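Long-range contacts in zinc-binding protein TroA (Treponema pallidum, PDB 1K0F), which binds zinc with high affinity in the periplasm and delivers it to the membrane permease of the TroABC ABC transporter for import: residues K2-T8 / V24-M30; F105-L109 / S175-G179; K210-I214 / H237-I241; N18-V24 / E131-Y136. All coordinates share one frame; numbering follows the deposited sequence.

Contact 1 (K2-T8 / V24-M30)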
loop_
_atom_site.group_PDB
_atom_site.type_symbol
_atom_site.label_atom_id
_atom_site.label_comp_id
_atom_site.label_asym_id
_atom_site.label_seq_id
_atom_site.Cartn_x
_atom_site.Cartn_y
_atom_site.Cartn_z
ATOM N N LYS A 2 -23.296 -13.751 -10.657
ATOM C CA LYS A 2 -22.126 -12.919 -10.912
ATOM C C LYS A 2 -20.818 -13.645 -10.577
ATOM O O LYS A 2 -20.758 -14.410 -9.610
ATOM C CB LYS A 2 -22.219 -11.620 -10.101
ATOM C CG LYS A 2 -23.639 -11.108 -9.875
ATOM C CD LYS A 2 -23.654 -9.779 -9.112
ATOM C CE LYS A 2 -23.373 -9.964 -7.618
ATOM N NZ LYS A 2 -24.621 -10.068 -6.798
ATOM N N PRO A 3 -19.755 -13.403 -11.380
ATOM C CA PRO A 3 -18.406 -13.981 -11.251
ATOM C C PRO A 3 -17.649 -13.610 -9.979
ATOM O O PRO A 3 -17.772 -12.496 -9.462
ATOM C CB PRO A 3 -17.682 -13.477 -12.492
ATOM C CG PRO A 3 -18.382 -12.215 -12.814
ATOM C CD PRO A 3 -19.823 -12.490 -12.532
ATOM N N LEU A 4 -16.850 -14.553 -9.490
ATOM C CA LEU A 4 -16.081 -14.361 -8.277
ATOM C C LEU A 4 -14.719 -13.754 -8.524
ATOM O O LEU A 4 -13.865 -14.373 -9.148
ATOM C CB LEU A 4 -15.891 -15.695 -7.564
ATOM C CG LEU A 4 -15.080 -15.586 -6.277
ATOM C CD1 LEU A 4 -15.780 -14.624 -5.335
ATOM C CD2 LEU A 4 -14.926 -16.956 -5.637
ATOM N N VAL A 5 -14.518 -12.535 -8.040
ATOM C CA VAL A 5 -13.231 -11.875 -8.180
ATOM C C VAL A 5 -12.583 -12.027 -6.820
ATOM O O VAL A 5 -13.251 -11.882 -5.797
ATOM C CB VAL A 5 -13.375 -10.366 -8.480
ATOM C CG1 VAL A 5 -12.015 -9.670 -8.358
ATOM C CG2 VAL A 5 -13.965 -10.168 -9.870
ATOM N N VAL A 6 -11.296 -12.336 -6.786
ATOM C CA VAL A 6 -10.623 -12.483 -5.505
ATOM C C VAL A 6 -9.332 -11.713 -5.535
ATOM O O VAL A 6 -8.487 -11.935 -6.398
ATOM C CB VAL A 6 -10.313 -13.956 -5.169
ATOM C CG1 VAL A 6 -9.338 -14.023 -3.988
ATOM C CG2 VAL A 6 -11.610 -14.700 -4.822
ATOM N N THR A 7 -9.186 -10.802 -4.585
ATOM C CA THR A 7 -7.992 -9.979 -4.521
ATOM C C THR A 7 -7.255 -10.161 -3.203
ATOM O O THR A 7 -7.806 -10.667 -2.225
ATOM C CB THR A 7 -8.345 -8.490 -4.699
ATOM O OG1 THR A 7 -8.688 -7.930 -3.429
ATOM C CG2 THR A 7 -9.515 -8.326 -5.652
ATOM N N THR A 8 -6.003 -9.728 -3.193
ATOM C CA THR A 8 -5.167 -9.834 -2.022
ATOM C C THR A 8 -5.281 -8.581 -1.174
ATOM O O THR A 8 -6.148 -8.487 -0.321
ATOM C CB THR A 8 -3.719 -10.049 -2.445
ATOM O OG1 THR A 8 -3.390 -9.101 -3.468
ATOM C CG2 THR A 8 -3.529 -11.458 -3.011
ATOM N N VAL A 24 -20.013 -8.061 -9.533
ATOM C CA VAL A 24 -19.194 -9.213 -9.212
ATOM C C VAL A 24 -19.298 -9.501 -7.737
ATOM O O VAL A 24 -19.777 -8.683 -6.958
ATOM C CB VAL A 24 -17.673 -9.008 -9.578
ATOM C CG1 VAL A 24 -17.539 -8.482 -10.985
ATOM C CG2 VAL A 24 -16.999 -8.053 -8.597
ATOM N N HIS A 25 -18.880 -10.698 -7.371
ATOM C CA HIS A 25 -18.859 -11.076 -5.983
ATOM C C HIS A 25 -17.387 -10.857 -5.704
ATOM O O HIS A 25 -16.538 -11.413 -6.403
ATOM C CB HIS A 25 -19.246 -12.538 -5.833
ATOM C CG HIS A 25 -20.721 -12.759 -5.843
ATOM N ND1 HIS A 25 -21.372 -13.393 -6.880
ATOM C CD2 HIS A 25 -21.681 -12.419 -4.949
ATOM C CE1 HIS A 25 -22.671 -13.437 -6.618
ATOM N NE2 HIS A 25 -22.883 -12.852 -5.454
ATOM N N LEU A 26 -17.077 -10.025 -4.716
ATOM C CA LEU A 26 -15.689 -9.727 -4.412
ATOM C C LEU A 26 -15.239 -10.192 -3.043
ATOM O O LEU A 26 -15.945 -10.052 -2.060
ATOM C CB LEU A 26 -15.448 -8.225 -4.546
ATOM C CG LEU A 26 -14.299 -7.606 -3.745
ATOM C CD1 LEU A 26 -12.967 -8.209 -4.182
ATOM C CD2 LEU A 26 -14.301 -6.096 -3.955
ATOM N N LYS A 27 -14.042 -10.747 -2.988
ATOM C CA LYS A 27 -13.506 -11.211 -1.730
ATOM C C LYS A 27 -12.118 -10.617 -1.506
ATOM O O LYS A 27 -11.171 -10.925 -2.236
ATOM C CB LYS A 27 -13.452 -12.746 -1.719
ATOM C CG LYS A 27 -12.572 -13.341 -0.618
ATOM C CD LYS A 27 -13.360 -13.550 0.671
ATOM C CE LYS A 27 -12.496 -13.355 1.934
ATOM N NZ LYS A 27 -12.362 -14.625 2.693
ATOM N N GLY A 28 -12.011 -9.748 -0.510
ATOM C CA GLY A 28 -10.729 -9.149 -0.191
ATOM C C GLY A 28 -10.003 -10.109 0.732
ATOM O O GLY A 28 -10.374 -10.259 1.896
ATOM N N LEU A 29 -8.972 -10.773 0.215
ATOM C CA LEU A 29 -8.212 -11.740 1.009
ATOM C C LEU A 29 -7.416 -11.150 2.172
ATOM O O LEU A 29 -7.320 -11.765 3.235
ATOM C CB LEU A 29 -7.266 -12.525 0.110
ATOM C CG LEU A 29 -7.960 -13.643 -0.669
ATOM C CD1 LEU A 29 -6.910 -14.606 -1.210
ATOM C CD2 LEU A 29 -8.951 -14.360 0.236
ATOM N N MET A 30 -6.840 -9.971 1.969
ATOM C CA MET A 30 -6.058 -9.333 3.016
ATOM C C MET A 30 -6.758 -8.062 3.494
ATOM O O MET A 30 -6.857 -7.080 2.758
ATOM C CB MET A 30 -4.667 -9.013 2.492
ATOM C CG MET A 30 -4.134 -10.031 1.509
ATOM S SD MET A 30 -2.562 -9.477 0.914
ATOM C CE MET A 30 -1.706 -11.020 0.667
#
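Val6 and Leu29 meet at an oblique angle, the CG1 methyl of Val6 lying 3.6 Å from Leu29 CG. Both side chains also rest on Leu49 of helix 43-51, which covers the face that carries Leu4 and Val6. On the other face Val5 CG2 packs against Val24, 3.9 Å from its CB, and Thr7 CG2 comes within 3.8 Å of Leu26 CD1. Helix 10-20 lies over Thr7 and Leu26 there, while Val5 reaches Leu121 and Leu124 of helix 107-124. Between the two faces runs a regular parallel pairing of strands 4-7 and 25-28, the axes of these short segments 17° apart. Val5 N gives to His25 O, Lys27 N to Val5 O, and Thr7 N to Lys27 O. The two strands and helix 10-20 make a beta-alpha-beta unit, with strand 25-28 at one side of a four-stranded parallel sheet. Toward the C-terminal ends Leu29 N bonds to Thr7 O, and Met30 N to Thr8 O. Met30 runs side by side with Thr8, its SD 3.6 Å from Thr8 CB; its side chain is about 7 Å from that of the zinc ligand Asp248. The hydroxyl of Thr8 is taken by Glu63. At the N-terminal ends lies the polar edge. His25 N bonds to Pro3 O, and the ring's ND1 reaches Lys2 O at 3.0 Å, the oxygen in the ring plane but the donor well above the carbonyl plane. Lys2, bent at chi3 (-76°), folds back to make a CH-pi contact, its CE over one face of the His25 ring, displaced toward the rim and 3.8 Å from the centroid.

Contact 2 (F105-L109 / S175-G179)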
loop_
_atom_site.group_PDB
_atom_site.type_symbol
_atom_site.label_atom_id
_atom_site.label_comp_id
_atom_site.label_asym_id
_atom_site.label_seq_id
_atom_site.Cartn_x
_atom_site.Cartn_y
_atom_site.Cartn_z
ATOM N N PHE A 105 1.456 4.000 -3.687
ATOM C CA PHE A 105 1.722 5.213 -2.936
ATOM C C PHE A 105 2.093 6.348 -3.874
ATOM O O PHE A 105 2.357 7.466 -3.439
ATOM C CB PHE A 105 2.796 4.980 -1.879
ATOM C CG PHE A 105 2.238 4.483 -0.572
ATOM C CD1 PHE A 105 1.017 4.953 -0.103
ATOM C CD2 PHE A 105 2.913 3.518 0.168
ATOM C CE1 PHE A 105 0.473 4.468 1.086
ATOM C CE2 PHE A 105 2.382 3.026 1.354
ATOM C CZ PHE A 105 1.155 3.498 1.815
ATOM N N ASP A 106 2.130 6.036 -5.167
ATOM C CA ASP A 106 2.358 7.034 -6.195
ATOM C C ASP A 106 1.049 6.959 -6.978
ATOM O O ASP A 106 0.931 6.211 -7.944
ATOM C CB ASP A 106 3.536 6.685 -7.104
ATOM C CG ASP A 106 3.807 7.772 -8.144
ATOM O OD1 ASP A 106 2.901 8.602 -8.393
ATOM O OD2 ASP A 106 4.922 7.803 -8.714
ATOM N N VAL A 107 0.057 7.710 -6.510
ATOM C CA VAL A 107 -1.271 7.752 -7.112
ATOM C C VAL A 107 -1.258 7.755 -8.627
ATOM O O VAL A 107 -2.073 7.091 -9.255
ATOM C CB VAL A 107 -2.036 8.993 -6.647
ATOM C CG1 VAL A 107 -3.407 9.007 -7.255
ATOM C CG2 VAL A 107 -2.108 9.026 -5.137
ATOM N N LYS A 108 -0.331 8.504 -9.210
ATOM C CA LYS A 108 -0.226 8.608 -10.658
ATOM C C LYS A 108 0.271 7.322 -11.315
ATOM O O LYS A 108 -0.093 7.005 -12.447
ATOM C CB LYS A 108 0.710 9.764 -11.010
ATOM C CG LYS A 108 0.233 10.640 -12.156
ATOM C CD LYS A 108 1.314 10.786 -13.228
ATOM C CE LYS A 108 1.923 12.185 -13.238
ATOM N NZ LYS A 108 2.461 12.538 -14.583
ATOM N N LEU A 109 1.117 6.587 -10.604
ATOM C CA LEU A 109 1.672 5.340 -11.119
ATOM C C LEU A 109 0.803 4.159 -10.708
ATOM O O LEU A 109 1.024 3.026 -11.135
ATOM C CB LEU A 109 3.093 5.148 -10.593
ATOM C CG LEU A 109 3.805 3.849 -10.967
ATOM C CD1 LEU A 109 4.546 4.031 -12.285
ATOM C CD2 LEU A 109 4.761 3.455 -9.849
ATOM N N SER A 175 7.885 8.941 -1.352
ATOM C CA SER A 175 8.956 9.909 -1.216
ATOM C C SER A 175 9.300 10.478 -2.585
ATOM O O SER A 175 9.350 11.696 -2.763
ATOM C CB SER A 175 10.190 9.245 -0.593
ATOM O OG SER A 175 11.047 8.680 -1.577
ATOM N N ARG A 176 9.515 9.592 -3.556
ATOM C CA ARG A 176 9.868 10.006 -4.907
ATOM C C ARG A 176 8.786 10.860 -5.563
ATOM O O ARG A 176 9.086 11.778 -6.324
ATOM C CB ARG A 176 10.142 8.771 -5.771
ATOM C CG ARG A 176 10.325 9.070 -7.249
ATOM C CD ARG A 176 10.699 7.818 -8.017
ATOM N NE ARG A 176 9.536 7.218 -8.660
ATOM C CZ ARG A 176 9.590 6.252 -9.574
ATOM N NH1 ARG A 176 10.759 5.762 -9.963
ATOM N NH2 ARG A 176 8.469 5.777 -10.106
ATOM N N ALA A 177 7.529 10.571 -5.235
ATOM C CA ALA A 177 6.390 11.275 -5.822
ATOM C C ALA A 177 6.097 12.648 -5.254
ATOM O O ALA A 177 5.985 13.620 -5.998
ATOM C CB ALA A 177 5.140 10.414 -5.713
ATOM N N TYR A 178 5.986 12.727 -3.934
ATOM C CA TYR A 178 5.655 13.982 -3.277
ATOM C C TYR A 178 6.766 14.611 -2.433
ATOM O O TYR A 178 6.512 15.539 -1.659
ATOM C CB TYR A 178 4.388 13.758 -2.450
ATOM C CG TYR A 178 3.407 12.863 -3.177
ATOM C CD1 TYR A 178 2.526 13.387 -4.124
ATOM C CD2 TYR A 178 3.409 11.482 -2.975
ATOM C CE1 TYR A 178 1.675 12.561 -4.858
ATOM C CE2 TYR A 178 2.558 10.646 -3.706
ATOM C CZ TYR A 178 1.699 11.195 -4.645
ATOM O OH TYR A 178 0.876 10.382 -5.385
ATOM N N GLY A 179 7.990 14.108 -2.592
ATOM C CA GLY A 179 9.135 14.648 -1.867
ATOM C C GLY A 179 9.128 14.530 -0.353
ATOM O O GLY A 179 8.702 15.441 0.358
#
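The hydroxyl of Tyr178 receives the N-H of Val107 in a weak hydrogen bond, Val107 N to Tyr178 OH 3.0 Å, bent to 134° at the hydrogen. The same hydroxyl is bonded to Asp147 OD1 on the long helix 129-156. Just before Val107, Asp106 holds the N-cap position of helix 107-124: its CG stands anti to the backbone N (chi1 -177°), and OD1 turns back to take weak bonds from Lys108 N and Leu109 N. The other oxygen looks toward Arg176, but Asp106 OD2 and Arg176 NH2 are 4.3 Å apart, too far for a salt bridge, and NH2 bonds instead to Gln90 O. The packing lies round these groups. Ala177 CB faces the carboxylate, 3.8 Å from Asp106 CG, where the two backbones come nearest, CA to CA. The Tyr178 ring slides in with its edge toward the 105-109 chain; Phe105 O lies in the ring plane, 3.2 Å from Tyr178 CE2. Val107 crosses the tyrosine at about a right angle, its CG2 3.3 Å from Tyr178 OH. Phe105 itself leads away, toward the zinc ligand His102 and a stack on Phe171. Since Tyr178 OH accepts from Val107, its own proton probably goes to Asp147, so one phenol links the start of helix 107-124 to helix 129-156; the N-terminal helix end would favour a charged Asp106.

Contact 3 (K210-I214 / H237-I241)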
loop_
_atom_site.group_PDB
_atom_site.type_symbol
_atom_site.label_atom_id
_atom_site.label_comp_id
_atom_site.label_asym_id
_atom_site.label_seq_id
_atom_site.Cartn_x
_atom_site.Cartn_y
_atom_site.Cartn_z
ATOM N N LYS A 210 15.781 15.941 14.917
ATOM C CA LYS A 210 14.680 16.359 15.788
ATOM C C LYS A 210 13.296 16.238 15.139
ATOM O O LYS A 210 12.608 17.233 14.964
ATOM C CB LYS A 210 14.897 17.811 16.237
ATOM C CG LYS A 210 15.745 17.973 17.486
ATOM C CD LYS A 210 17.131 18.487 17.144
ATOM C CE LYS A 210 18.161 18.061 18.191
ATOM N NZ LYS A 210 18.576 19.188 19.091
ATOM N N LEU A 211 12.883 15.017 14.805
ATOM C CA LEU A 211 11.581 14.794 14.169
ATOM C C LEU A 211 10.392 14.995 15.102
ATOM O O LEU A 211 10.274 14.328 16.129
ATOM C CB LEU A 211 11.493 13.379 13.592
ATOM C CG LEU A 211 12.460 12.927 12.496
ATOM C CD1 LEU A 211 11.793 11.849 11.664
ATOM C CD2 LEU A 211 12.871 14.104 11.615
ATOM N N PRO A 212 9.474 15.903 14.737
ATOM C CA PRO A 212 8.324 16.112 15.618
ATOM C C PRO A 212 7.580 14.803 15.793
ATOM O O PRO A 212 7.034 14.536 16.852
ATOM C CB PRO A 212 7.482 17.158 14.883
ATOM C CG PRO A 212 7.953 17.104 13.471
ATOM C CD PRO A 212 9.405 16.745 13.532
ATOM N N ALA A 213 7.581 13.976 14.754
ATOM C CA ALA A 213 6.881 12.714 14.858
ATOM C C ALA A 213 7.331 11.614 13.907
ATOM O O ALA A 213 7.810 11.870 12.812
ATOM C CB ALA A 213 5.372 12.953 14.686
ATOM N N ILE A 214 7.167 10.379 14.365
ATOM C CA ILE A 214 7.474 9.181 13.601
ATOM C C ILE A 214 6.102 8.506 13.542
ATOM O O ILE A 214 5.220 8.868 14.314
ATOM C CB ILE A 214 8.506 8.276 14.342
ATOM C CG1 ILE A 214 8.112 8.086 15.807
ATOM C CG2 ILE A 214 9.895 8.903 14.263
ATOM C CD1 ILE A 214 8.806 6.923 16.475
ATOM N N HIS A 237 15.316 13.295 22.703
ATOM C CA HIS A 237 14.203 13.777 21.897
ATOM C C HIS A 237 12.933 12.962 22.091
ATOM O O HIS A 237 12.960 11.733 22.060
ATOM C CB HIS A 237 14.598 13.754 20.419
ATOM C CG HIS A 237 13.495 14.162 19.491
ATOM N ND1 HIS A 237 12.751 15.308 19.674
ATOM C CD2 HIS A 237 12.995 13.565 18.384
ATOM C CE1 HIS A 237 11.839 15.400 18.722
ATOM N NE2 HIS A 237 11.968 14.354 17.926
ATOM N N VAL A 238 11.817 13.657 22.303
ATOM C CA VAL A 238 10.529 12.992 22.470
ATOM C C VAL A 238 9.759 13.070 21.167
ATOM O O VAL A 238 9.114 14.073 20.860
ATOM C CB VAL A 238 9.661 13.634 23.562
ATOM C CG1 VAL A 238 8.579 12.660 23.969
ATOM C CG2 VAL A 238 10.512 14.030 24.747
ATOM N N VAL A 239 9.842 12.008 20.390
ATOM C CA VAL A 239 9.142 11.971 19.131
ATOM C C VAL A 239 7.751 11.411 19.363
ATOM O O VAL A 239 7.544 10.474 20.137
ATOM C CB VAL A 239 9.890 11.114 18.093
ATOM C CG1 VAL A 239 9.941 9.666 18.539
ATOM C CG2 VAL A 239 9.212 11.247 16.743
ATOM N N GLN A 240 6.792 12.027 18.697
ATOM C CA GLN A 240 5.416 11.626 18.805
ATOM C C GLN A 240 5.140 10.589 17.741
ATOM O O GLN A 240 5.668 10.679 16.644
ATOM C CB GLN A 240 4.517 12.827 18.543
ATOM C CG GLN A 240 3.953 13.504 19.767
ATOM C CD GLN A 240 2.821 14.437 19.405
ATOM O OE1 GLN A 240 2.962 15.278 18.517
ATOM N NE2 GLN A 240 1.685 14.293 20.078
ATOM N N ILE A 241 4.342 9.585 18.067
ATOM C CA ILE A 241 3.957 8.613 17.059
ATOM C C ILE A 241 2.892 9.483 16.392
ATOM O O ILE A 241 1.739 9.497 16.810
ATOM C CB ILE A 241 3.338 7.345 17.709
ATOM C CG1 ILE A 241 4.391 6.241 17.805
ATOM C CG2 ILE A 241 2.191 6.823 16.882
ATOM C CD1 ILE A 241 5.546 6.570 18.707
#
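His237 sends its ring across to the 210-214 chain with CG anti to the backbone N (chi1 177°), which brings NE2 to Leu211 O. That oxygen lies near the ring plane; the modelled 2.5 Å between His237 NE2 and Leu211 O is very short, so its exact length is doubtful. One face of the imidazole has Lys210 CA over it, a CH-pi contact 4.1 Å from the centroid, and the opposite face has the backbone N of Val239. Further on, Val239 and Ile214 cross at about a right angle. Val239 CG2 fits against the chain, 3.5 Å from Ile214 CG1, and Val239 CG1 meets Ile214 CD1 at 3.6 Å. Ile241 then comes obliquely, its CD1 4.0 Å from Ile214 CD1, on the side covered by helix 225-233. Just past Val239 the parallel strands start to pair: Gln240 N gives to Pro212 O, and Ile214 N gives to Gln240 O at 2.7 Å. This opens the beta-alpha-beta unit of strands 213-217 and 240-245 with helix 225-233. If the His237 bond is real despite its modelled length, the ring probably carries a proton on NE2 and adds a side-chain link ahead of the backbone pairing.

Contact 4 (N18-V24 / E131-Y136)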
loop_
_atom_site.group_PDB
_atom_site.type_symbol
_atom_site.label_atom_id
_atom_site.label_comp_id
_atom_site.label_asym_id
_atom_site.label_seq_id
_atom_site.Cartn_x
_atom_site.Cartn_y
_atom_site.Cartn_z
ATOM N N ASN A 18 -15.131 -0.087 -6.894
ATOM C CA ASN A 18 -15.491 1.108 -7.634
ATOM C C ASN A 18 -15.835 0.814 -9.082
ATOM O O ASN A 18 -16.776 1.394 -9.620
ATOM C CB ASN A 18 -14.352 2.113 -7.563
ATOM C CG ASN A 18 -14.184 2.702 -6.183
ATOM O OD1 ASN A 18 -14.993 3.512 -5.744
ATOM N ND2 ASN A 18 -13.138 2.290 -5.484
ATOM N N ILE A 19 -15.069 -0.084 -9.700
ATOM C CA ILE A 19 -15.259 -0.471 -11.103
ATOM C C ILE A 19 -16.354 -1.513 -11.326
ATOM O O ILE A 19 -17.335 -1.244 -12.007
ATOM C CB ILE A 19 -13.953 -1.028 -11.733
ATOM C CG1 ILE A 19 -12.838 0.016 -11.627
ATOM C CG2 ILE A 19 -14.199 -1.383 -13.190
ATOM C CD1 ILE A 19 -11.459 -0.555 -11.677
ATOM N N ALA A 20 -16.173 -2.706 -10.767
ATOM C CA ALA A 20 -17.164 -3.774 -10.922
ATOM C C ALA A 20 -18.431 -3.516 -10.119
ATOM O O ALA A 20 -19.528 -3.894 -10.543
ATOM C CB ALA A 20 -16.562 -5.116 -10.511
ATOM N N GLN A 21 -18.277 -2.868 -8.967
ATOM C CA GLN A 21 -19.409 -2.581 -8.111
ATOM C C GLN A 21 -20.094 -3.894 -7.773
ATOM O O GLN A 21 -19.438 -4.847 -7.343
ATOM C CB GLN A 21 -20.383 -1.656 -8.824
ATOM C CG GLN A 21 -19.692 -0.552 -9.559
ATOM C CD GLN A 21 -19.971 0.783 -8.943
ATOM O OE1 GLN A 21 -19.056 1.517 -8.567
ATOM N NE2 GLN A 21 -21.248 1.114 -8.828
ATOM N N GLY A 22 -21.402 -3.947 -7.985
ATOM C CA GLY A 22 -22.149 -5.146 -7.665
ATOM C C GLY A 22 -22.259 -6.104 -8.818
ATOM O O GLY A 22 -23.092 -7.006 -8.802
ATOM N N ASP A 23 -21.420 -5.910 -9.824
ATOM C CA ASP A 23 -21.441 -6.777 -10.984
ATOM C C ASP A 23 -20.576 -7.981 -10.725
ATOM O O ASP A 23 -20.390 -8.823 -11.594
ATOM C CB ASP A 23 -20.929 -6.046 -12.203
ATOM C CG ASP A 23 -21.790 -4.888 -12.569
ATOM O OD1 ASP A 23 -23.026 -5.054 -12.593
ATOM O OD2 ASP A 23 -21.227 -3.811 -12.827
ATOM N N VAL A 24 -20.013 -8.061 -9.533
ATOM C CA VAL A 24 -19.194 -9.213 -9.212
ATOM C C VAL A 24 -19.298 -9.501 -7.737
ATOM O O VAL A 24 -19.777 -8.683 -6.958
ATOM C CB VAL A 24 -17.673 -9.008 -9.578
ATOM C CG1 VAL A 24 -17.539 -8.482 -10.985
ATOM C CG2 VAL A 24 -16.999 -8.053 -8.597
ATOM N N GLU A 131 -20.128 -0.066 -18.530
ATOM C CA GLU A 131 -20.278 0.364 -17.147
ATOM C C GLU A 131 -18.978 0.215 -16.369
ATOM O O GLU A 131 -18.746 0.950 -15.409
ATOM C CB GLU A 131 -21.395 -0.432 -16.456
ATOM C CG GLU A 131 -21.471 -1.891 -16.862
ATOM C CD GLU A 131 -22.393 -2.120 -18.033
ATOM O OE1 GLU A 131 -21.917 -2.040 -19.186
ATOM O OE2 GLU A 131 -23.593 -2.382 -17.804
ATOM N N PHE A 132 -18.135 -0.732 -16.770
ATOM C CA PHE A 132 -16.862 -0.930 -16.090
ATOM C C PHE A 132 -15.866 0.089 -16.587
ATOM O O PHE A 132 -14.840 0.322 -15.958
ATOM C CB PHE A 132 -16.316 -2.326 -16.357
ATOM C CG PHE A 132 -16.943 -3.392 -15.511
ATOM C CD1 PHE A 132 -17.907 -3.073 -14.565
ATOM C CD2 PHE A 132 -16.568 -4.722 -15.667
ATOM C CE1 PHE A 132 -18.490 -4.060 -13.788
ATOM C CE2 PHE A 132 -17.141 -5.716 -14.899
ATOM C CZ PHE A 132 -18.106 -5.388 -13.956
ATOM N N THR A 133 -16.184 0.699 -17.721
ATOM C CA THR A 133 -15.310 1.696 -18.309
ATOM C C THR A 133 -15.594 3.054 -17.725
ATOM O O THR A 133 -14.708 3.709 -17.182
ATOM C CB THR A 133 -15.495 1.781 -19.828
ATOM O OG1 THR A 133 -14.823 0.686 -20.455
ATOM C CG2 THR A 133 -14.917 3.087 -20.363
ATOM N N GLN A 134 -16.834 3.492 -17.846
ATOM C CA GLN A 134 -17.181 4.793 -17.319
ATOM C C GLN A 134 -16.867 4.875 -15.821
ATOM O O GLN A 134 -16.203 5.809 -15.369
ATOM C CB GLN A 134 -18.646 5.081 -17.592
ATOM C CG GLN A 134 -19.162 6.230 -16.804
ATOM C CD GLN A 134 -20.248 5.796 -15.867
ATOM O OE1 GLN A 134 -20.083 5.820 -14.652
ATOM N NE2 GLN A 134 -21.379 5.377 -16.431
ATOM N N ARG A 135 -17.330 3.894 -15.051
ATOM C CA ARG A 135 -17.058 3.877 -13.617
ATOM C C ARG A 135 -15.556 4.026 -13.464
ATOM O O ARG A 135 -15.069 4.855 -12.705
ATOM C CB ARG A 135 -17.476 2.545 -13.000
ATOM C CG ARG A 135 -18.963 2.333 -12.845
ATOM C CD ARG A 135 -19.207 1.013 -12.145
ATOM N NE ARG A 135 -20.592 0.554 -12.205
ATOM C CZ ARG A 135 -20.942 -0.705 -12.449
ATOM N NH1 ARG A 135 -20.004 -1.619 -12.651
ATOM N NH2 ARG A 135 -22.221 -1.059 -12.473
ATOM N N TYR A 136 -14.831 3.194 -14.200
ATOM C CA TYR A 136 -13.383 3.211 -14.169
ATOM C C TYR A 136 -12.878 4.638 -14.267
ATOM O O TYR A 136 -12.224 5.127 -13.348
ATOM C CB TYR A 136 -12.839 2.381 -15.322
ATOM C CG TYR A 136 -11.388 2.624 -15.632
ATOM C CD1 TYR A 136 -10.448 2.760 -14.607
ATOM C CD2 TYR A 136 -10.948 2.702 -16.953
ATOM C CE1 TYR A 136 -9.100 2.962 -14.890
ATOM C CE2 TYR A 136 -9.604 2.903 -17.253
ATOM C CZ TYR A 136 -8.683 3.031 -16.220
ATOM O OH TYR A 136 -7.348 3.213 -16.516
#
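Arg135 leaves helix 129-156 with its CB 3.6 Å from Asn18 O, and its chain then runs extended from CG to NE along the last turn of helix 10-20. CG lies about equally far from Asn18 O and Ile19 O, and CD passes close by Ile19 O. NE passes beside Gln21 CG. At CZ the guanidinium is sandwiched: Gln21 CB sits over one face, and Glu131 CB of its own helix over the other. Arg135 NH1 reaches Ile19 O at 2.8 Å, straight enough at 159° and in the carbonyl plane. It also meets Asp23 OD2, nearly along the C-O axis; the modelled 2.5 Å from Arg135 NH1 to Asp23 OD2 is short enough to be doubtful in detail. Arg135 NH2 adds a bent bond to Asp23 OD2 at 2.9 Å, on its syn side, so this salt bridge is end-on with both nitrogens on one oxygen. Phe132 fills the inner side: its CB is 3.9 Å from Ile19 CG2, its CZ 3.8 Å from Ala20 CB, and Leu125 packs on it too. The chain leaves the helix at Gln21, with positive phi (57°); the Ile19 carbonyl before it and Asp23 after it bind the same arginine. Here the C-terminal end of helix 10-20, in the N-terminal lobe, packs on the long backbone helix 129-156 characteristic of this family of metal-binding proteins.

From the N terminus, contact 1 closes first, folding the chain back through helix 10-20 to pair strands 4-7 and 25-28. Contact 4 opens inside that loop and shares Val24 with it; the two cross, touch, and have centres 13 Å apart, so the first sheet and the end of its helix are tied together to helix 129-156. Contact 2 opens before contact 4 has closed and closes after it, so these also cross; it joins the start of helix 107-124 to helix 172-178. Contact 3 stands in series after all the others and closes its own short loop within the C-terminal part, its centre about 40 Å from that of contact 1.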